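Lipolytic enzyme, g-d-s-l (Clostridium thermocellum, PDB 2W47) contains a family 6 carbohydrate-binding module, the domain modelled here, a beta-sandwich that holds a glycan and a calcium ion. Local coordinates at residues Gly40-Val46 with Asn107-Thr113. Coordinates in Å, arbitrary orientation, origin at the centre of the assembly. Where two conformers were deposited one is given. Numbering follows the deposited sequence.
Sequences GYIEWNV and NNVIRAT
Two extended strands, 41-46 and 107-113, run antiparallel at 162°, their axes 4.6 Å apart at closest approach. Past Gly40, Tyr41 (chi1 p) faces Thr113 in a non-hydrogen-bonded pair; the Arg111 guanidinium lies flat on its ring, planes at 5°, Arg111 CZ 3.7 Å from the Tyr41 ring centroid, a stacked cation-pi contact. Ile42 pairs with Ala112 through Ile42 N to Ala112 O (3.1 Å) and Ala112 N to Ile42 O (2.9 Å). Glu43, opposite Arg111, has chi1 and chi2 t; its OE1 receives Arg111 NE (2.8 Å) and NH2 (2.9 Å), a salt bridge made at the edge of the guanidinium, while its face covers Tyr41. Trp44 N to Ile110 O and Ile110 N to Trp44 O are hydrogen bonds of 2.9 Å each. Asn45 OD1 accepts Asn107 ND2 (3.1 Å). Val46 pairs with Asn108, and Val46 CG2 meets Ile110 CD1 at 3.8 Å. A mostly polar face (Tyr41, Glu43, Asn45, Arg111) and a buried, mainly apolar one suit a beta-sandwich: Ile42, Trp44 and Val46 pack on strand 122-130 of the opposing sheet, while strands 13-15 and 70-74 flank the pair within its own sheet.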
loop_
_atom_site.group_PDB
_atom_site.type_symbol
_atom_site.label_atom_id
_atom_site.label_comp_id
_atom_site.label_asym_id
_atom_site.label_seq_id
_atom_site.Cartn_x
_atom_site.Cartn_y
_atom_site.Cartn_z
ATOM N N GLY A 40 9.988 -6.833 4.619
ATOM C CA GLY A 40 9.202 -7.235 3.457
ATOM C C GLY A 40 8.652 -6.008 2.765
ATOM O O GLY A 40 8.486 -4.945 3.384
ATOM N N TYR A 41 8.367 -6.121 1.473
ATOM C CA TYR A 41 7.779 -4.988 0.782
ATOM C C TYR A 41 6.886 -5.356 -0.368
ATOM O O TYR A 41 6.953 -6.465 -0.893
ATOM C CB TYR A 41 8.842 -3.978 0.308
ATOM C CG TYR A 41 9.816 -4.439 -0.768
ATOM C CD1 TYR A 41 9.435 -4.512 -2.115
ATOM C CD2 TYR A 41 11.138 -4.728 -0.441
ATOM C CE1 TYR A 41 10.356 -4.917 -3.106
ATOM C CE2 TYR A 41 12.056 -5.114 -1.415
ATOM C CZ TYR A 41 11.661 -5.206 -2.736
ATOM O OH TYR A 41 12.592 -5.607 -3.681
ATOM N N ILE A 42 6.038 -4.402 -0.741
ATOM C CA ILE A 42 5.225 -4.475 -1.947
ATOM C C ILE A 42 5.518 -3.224 -2.766
ATOM O O ILE A 42 5.622 -2.117 -2.223
ATOM C CB ILE A 42 3.708 -4.574 -1.638
ATOM C CG1 ILE A 42 3.196 -3.292 -0.968
ATOM C CG2 ILE A 42 3.421 -5.816 -0.804
ATOM C CD1 ILE A 42 1.762 -3.368 -0.471
ATOM N N GLU A 43 5.669 -3.409 -4.073
ATOM C CA GLU A 43 6.034 -2.320 -4.961
ATOM C C GLU A 43 5.167 -2.353 -6.197
ATOM O O GLU A 43 4.983 -3.405 -6.803
ATOM C CB GLU A 43 7.500 -2.459 -5.345
ATOM C CG GLU A 43 8.018 -1.380 -6.254
ATOM C CD GLU A 43 9.502 -1.508 -6.443
ATOM O OE1 GLU A 43 10.254 -1.092 -5.537
ATOM O OE2 GLU A 43 9.931 -2.014 -7.511
ATOM N N TRP A 44 4.645 -1.193 -6.576
ATOM C CA TRP A 44 3.906 -1.077 -7.817
ATOM C C TRP A 44 4.526 -0.036 -8.724
ATOM O O TRP A 44 5.075 0.972 -8.262
ATOM C CB TRP A 44 2.466 -0.653 -7.550
ATOM C CG TRP A 44 1.530 -1.717 -7.090
ATOM C CD1 TRP A 44 0.888 -2.645 -7.862
ATOM C CD2 TRP A 44 1.059 -1.911 -5.754
ATOM N NE1 TRP A 44 0.061 -3.416 -7.083
ATOM C CE2 TRP A 44 0.146 -2.985 -5.786
ATOM C CE3 TRP A 44 1.327 -1.282 -4.531
ATOM C CZ2 TRP A 44 -0.504 -3.442 -4.651
ATOM C CZ3 TRP A 44 0.680 -1.743 -3.399
ATOM C CH2 TRP A 44 -0.224 -2.815 -3.469
ATOM N N ASN A 45 4.417 -0.292 -10.025
ATOM C CA ASN A 45 4.724 0.694 -11.044
ATOM C C ASN A 45 3.455 1.464 -11.378
ATOM O O ASN A 45 2.546 0.951 -12.030
ATOM C CB ASN A 45 5.306 0.003 -12.277
ATOM C CG ASN A 45 6.706 -0.494 -12.045
ATOM O OD1 ASN A 45 7.566 0.241 -11.565
ATOM N ND2 ASN A 45 6.953 -1.754 -12.405
ATOM N N VAL A 46 3.393 2.696 -10.883
ATOM C CA VAL A 46 2.177 3.500 -10.936
ATOM C C VAL A 46 2.311 4.591 -11.986
ATOM O O VAL A 46 3.275 5.352 -11.985
ATOM C CB VAL A 46 1.874 4.102 -9.540
ATOM C CG1 VAL A 46 0.708 5.100 -9.589
ATOM C CG2 VAL A 46 1.540 2.989 -8.566
ATOM N N ASN A 107 5.875 6.719 -15.261
ATOM C CA ASN A 107 5.951 5.732 -14.201
ATOM C C ASN A 107 6.549 6.279 -12.923
ATOM O O ASN A 107 7.460 7.109 -12.938
ATOM C CB ASN A 107 6.761 4.516 -14.629
ATOM C CG ASN A 107 6.565 3.363 -13.689
ATOM O OD1 ASN A 107 5.450 2.883 -13.525
ATOM N ND2 ASN A 107 7.645 2.919 -13.047
ATOM N N ASN A 108 6.005 5.781 -11.816
ATOM C CA ASN A 108 6.488 6.071 -10.482
ATOM C C ASN A 108 6.573 4.760 -9.725
ATOM O O ASN A 108 5.628 3.981 -9.717
ATOM C CB ASN A 108 5.546 7.034 -9.764
ATOM C CG ASN A 108 5.452 8.372 -10.460
ATOM O OD1 ASN A 108 6.142 9.318 -10.087
ATOM N ND2 ASN A 108 4.611 8.448 -11.489
ATOM N N VAL A 109 7.721 4.518 -9.117
ATOM C CA VAL A 109 7.944 3.273 -8.395
ATOM C C VAL A 109 7.526 3.484 -6.939
ATOM O O VAL A 109 8.180 4.224 -6.213
ATOM C CB VAL A 109 9.426 2.839 -8.487
ATOM C CG1 VAL A 109 9.614 1.488 -7.837
ATOM C CG2 VAL A 109 9.907 2.790 -9.950
ATOM N N ILE A 110 6.421 2.862 -6.536
ATOM C CA ILE A 110 5.869 3.089 -5.204
ATOM C C ILE A 110 6.025 1.836 -4.346
ATOM O O ILE A 110 5.516 0.780 -4.704
ATOM C CB ILE A 110 4.396 3.546 -5.287
ATOM C CG1 ILE A 110 4.287 4.798 -6.190
ATOM C CG2 ILE A 110 3.828 3.791 -3.872
ATOM C CD1 ILE A 110 2.975 5.568 -6.139
ATOM N N ARG A 111 6.768 1.961 -3.247
ATOM C CA ARG A 111 7.062 0.829 -2.378
ATOM C C ARG A 111 6.618 1.090 -0.942
ATOM O O ARG A 111 6.810 2.189 -0.402
ATOM C CB ARG A 111 8.562 0.479 -2.418
ATOM C CG ARG A 111 8.928 -0.764 -1.597
ATOM C CD ARG A 111 10.420 -0.976 -1.528
ATOM N NE ARG A 111 10.985 -1.289 -2.834
ATOM C CZ ARG A 111 12.229 -1.719 -3.012
ATOM N NH1 ARG A 111 13.031 -1.895 -1.964
ATOM N NH2 ARG A 111 12.657 -1.984 -4.242
ATOM N N ALA A 112 6.038 0.056 -0.335
ATOM C CA ALA A 112 5.663 0.064 1.081
ATOM C C ALA A 112 6.435 -1.047 1.782
ATOM O O ALA A 112 6.207 -2.224 1.510
ATOM C CB ALA A 112 4.166 -0.131 1.230
ATOM N N THR A 113 7.342 -0.655 2.678
ATOM C CA THR A 113 8.261 -1.579 3.331
ATOM C C THR A 113 7.916 -1.711 4.807
ATOM O O THR A 113 7.773 -0.704 5.508
ATOM C CB THR A 113 9.710 -1.084 3.193
ATOM O OG1 THR A 113 10.031 -0.971 1.805
ATOM C CG2 THR A 113 10.702 -2.040 3.820
#